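Local coordinates for protein interacting with HSP90 1 (Saccharomyces cerevisiae, PDB 4CHH), which takes part in pre-rRNA processing, is required for the NOP58-snoRNA interaction, and belongs to the R2TP complex, which also contains RVB1, RVB2 and TAH1, at residues L135-W138 and C139-C143. Sequence-based numbering, arbitrary orientation.
Sequences LVEW and CLESC
Leu135 O accepts Cys139 N at 2.9 Å, and the same i to i+4 alpha-helical bond joins Val136 to Leu140, Glu137 to Glu141 and Trp138 to Ser142. The last carbonyl has a second donor: Ser142 OG turns back along the helix, beside its own backbone N (chi1 -60°), and gives a hydrogen bond of 2.7 Å to Trp138 O. Amide and hydroxyl reach that oxygen from opposite faces of the carbonyl plane, so two bonds from one residue grip it.

On the polar side, Glu137 and Glu141 meet one turn apart, their side chains crossing at a slant. Their carboxylates stand almost perpendicular, yet Glu137 OE2 lies 3.0 Å from Glu141 OE2, a like-charge approach that Arg153 probably eases by forming a salt bridge with Glu137 OE1 and touching the Glu141 side chain. Glu141, extended beyond CG, brings its other oxygen, OE1, to the edge of the Trp138 indole, in the ring plane and 3.6 Å from CD1. With an alanine in place of Glu141, the indole edge would probably lose its carboxylate neighbour and Arg153 one of the side chains packed against it.

On the apolar side, Val136 lies alongside Leu140, pointing the same way, with CG1 4.2 Å from Leu140 CD1, and Leu135 CD1 meets Cys139 SG at 3.8 Å. These four residues turn helix 129-147 of the PIH1 N-terminal domain onto the mixed sheet, Val136 against Phe38 and Ile40 of strand 29-47, Leu140 against Ile61 of strand 58-66, and Leu135 and Cys139 against Ile117 and Cys115 of strand 109-118.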
ATOM      1  N   LEU A 135       8.737  -1.092  -3.829  1.00 11.09           N
ATOM      2  CA  LEU A 135       7.662  -1.066  -2.834  1.00 11.94           C
ATOM      3  C   LEU A 135       6.402  -0.398  -3.455  1.00 16.16           C
ATOM      4  O   LEU A 135       5.283  -0.876  -3.249  1.00 15.19           O
ATOM      5  CB  LEU A 135       8.145  -0.353  -1.534  1.00 12.41           C
ATOM      6  CG  LEU A 135       7.170  -0.195  -0.305  1.00 15.73           C
ATOM      7  CD1 LEU A 135       6.265   1.017  -0.461  1.00 14.93           C
ATOM      8  CD2 LEU A 135       6.371  -1.488   0.007  1.00 17.35           C
ATOM      9  N   VAL A 136       6.591   0.695  -4.216  1.00 14.77           N
ATOM     10  CA  VAL A 136       5.476   1.400  -4.879  1.00 14.24           C
ATOM     11  C   VAL A 136       4.738   0.433  -5.836  1.00 16.45           C
ATOM     12  O   VAL A 136       3.510   0.424  -5.848  1.00 14.83           O
ATOM     13  CB  VAL A 136       5.997   2.675  -5.597  1.00 17.51           C
ATOM     14  CG1 VAL A 136       5.022   3.162  -6.684  1.00 16.85           C
ATOM     15  CG2 VAL A 136       6.262   3.775  -4.571  1.00 17.28           C
ATOM     16  N   GLU A 137       5.501  -0.362  -6.643  1.00 13.26           N
ATOM     17  CA  GLU A 137       4.962  -1.364  -7.548  1.00 13.08           C
ATOM     18  C   GLU A 137       4.150  -2.425  -6.769  1.00 15.66           C
ATOM     19  O   GLU A 137       3.048  -2.772  -7.203  1.00 16.33           O
ATOM     20  CB  GLU A 137       6.121  -2.028  -8.353  1.00 14.77           C
ATOM     21  CG  GLU A 137       5.656  -3.150  -9.290  1.00 18.27           C
ATOM     22  CD  GLU A 137       4.608  -2.782 -10.329  1.00 27.49           C
ATOM     23  OE1 GLU A 137       4.583  -1.615 -10.784  1.00 23.09           O
ATOM     24  OE2 GLU A 137       3.775  -3.653 -10.655  1.00 20.51           O
ATOM     25  N   TRP A 138       4.682  -2.915  -5.613  1.00 13.11           N
ATOM     26  CA  TRP A 138       3.998  -3.888  -4.739  1.00 13.07           C
ATOM     27  C   TRP A 138       2.677  -3.348  -4.196  1.00 16.42           C
ATOM     28  O   TRP A 138       1.708  -4.108  -4.095  1.00 14.42           O
ATOM     29  CB  TRP A 138       4.879  -4.294  -3.572  1.00 12.68           C
ATOM     30  CG  TRP A 138       5.973  -5.258  -3.938  1.00 13.87           C
ATOM     31  CD1 TRP A 138       5.986  -6.137  -4.987  1.00 16.46           C
ATOM     32  CD2 TRP A 138       7.212  -5.438  -3.247  1.00 13.79           C
ATOM     33  NE1 TRP A 138       7.172  -6.832  -5.010  1.00 14.91           N
ATOM     34  CE2 TRP A 138       7.922  -6.467  -3.918  1.00 17.24           C
ATOM     35  CE3 TRP A 138       7.765  -4.889  -2.077  1.00 14.63           C
ATOM     36  CZ2 TRP A 138       9.158  -6.940  -3.467  1.00 16.13           C
ATOM     37  CZ3 TRP A 138       9.025  -5.311  -1.671  1.00 15.60           C
ATOM     38  CH2 TRP A 138       9.709  -6.319  -2.364  1.00 16.25           C
ATOM     39  N   CYS A 139       2.645  -2.039  -3.846  1.00 11.49           N
ATOM     40  CA  CYS A 139       1.433  -1.356  -3.375  1.00 12.60           C
ATOM     41  C   CYS A 139       0.399  -1.299  -4.488  1.00 16.17           C
ATOM     42  O   CYS A 139      -0.760  -1.605  -4.239  1.00 16.57           O
ATOM     43  CB  CYS A 139       1.755   0.038  -2.837  1.00 12.86           C
ATOM     44  SG  CYS A 139       2.663   0.017  -1.282  1.00 18.14           S
ATOM     45  N   LEU A 140       0.817  -0.966  -5.727  1.00 13.49           N
ATOM     46  CA  LEU A 140      -0.086  -0.948  -6.870  1.00 13.68           C
ATOM     47  C   LEU A 140      -0.646  -2.345  -7.130  1.00 15.12           C
ATOM     48  O   LEU A 140      -1.845  -2.489  -7.312  1.00 12.08           O
ATOM     49  CB  LEU A 140       0.622  -0.427  -8.133  1.00 14.15           C
ATOM     50  CG  LEU A 140       1.008   1.057  -8.119  1.00 19.73           C
ATOM     51  CD1 LEU A 140       2.155   1.324  -9.077  1.00 18.86           C
ATOM     52  CD2 LEU A 140      -0.181   1.945  -8.410  1.00 20.24           C
ATOM     53  N   GLU A 141       0.223  -3.376  -7.138  1.00 12.58           N
ATOM     54  CA  GLU A 141      -0.223  -4.761  -7.339  1.00 12.12           C
ATOM     55  C   GLU A 141      -1.175  -5.201  -6.239  1.00 16.53           C
ATOM     56  O   GLU A 141      -2.126  -5.925  -6.519  1.00 16.72           O
ATOM     57  CB  GLU A 141       0.978  -5.727  -7.383  1.00 12.28           C
ATOM     58  CG  GLU A 141       1.842  -5.526  -8.618  1.00 19.54           C
ATOM     59  CD  GLU A 141       3.125  -6.347  -8.711  1.00 39.26           C
ATOM     60  OE1 GLU A 141       3.685  -6.744  -7.662  1.00 27.97           O
ATOM     61  OE2 GLU A 141       3.611  -6.532  -9.848  1.00 36.05           O
ATOM     62  N   SER A 142      -0.928  -4.765  -4.985  1.00 14.18           N
ATOM     63  CA  SER A 142      -1.799  -5.144  -3.862  1.00 14.26           C
ATOM     64  C   SER A 142      -3.228  -4.673  -4.062  1.00 16.30           C
ATOM     65  O   SER A 142      -4.136  -5.439  -3.760  1.00 15.17           O
ATOM     66  CB  SER A 142      -1.262  -4.630  -2.531  1.00 17.55           C
ATOM     67  OG  SER A 142       0.025  -5.182  -2.329  1.00 32.31           O
ATOM     68  N   CYS A 143      -3.445  -3.427  -4.559  1.00 13.96           N
ATOM     69  CA  CYS A 143      -4.812  -2.922  -4.775  1.00 13.54           C
ATOM     70  C   CYS A 143      -5.444  -3.647  -5.940  1.00 14.70           C
ATOM     71  O   CYS A 143      -6.633  -3.967  -5.894  1.00 13.59           O
ATOM     72  CB  CYS A 143      -4.809  -1.405  -4.981  1.00 13.73           C
ATOM     73  SG  CYS A 143      -3.989  -0.497  -3.638  1.00 17.45           S
TER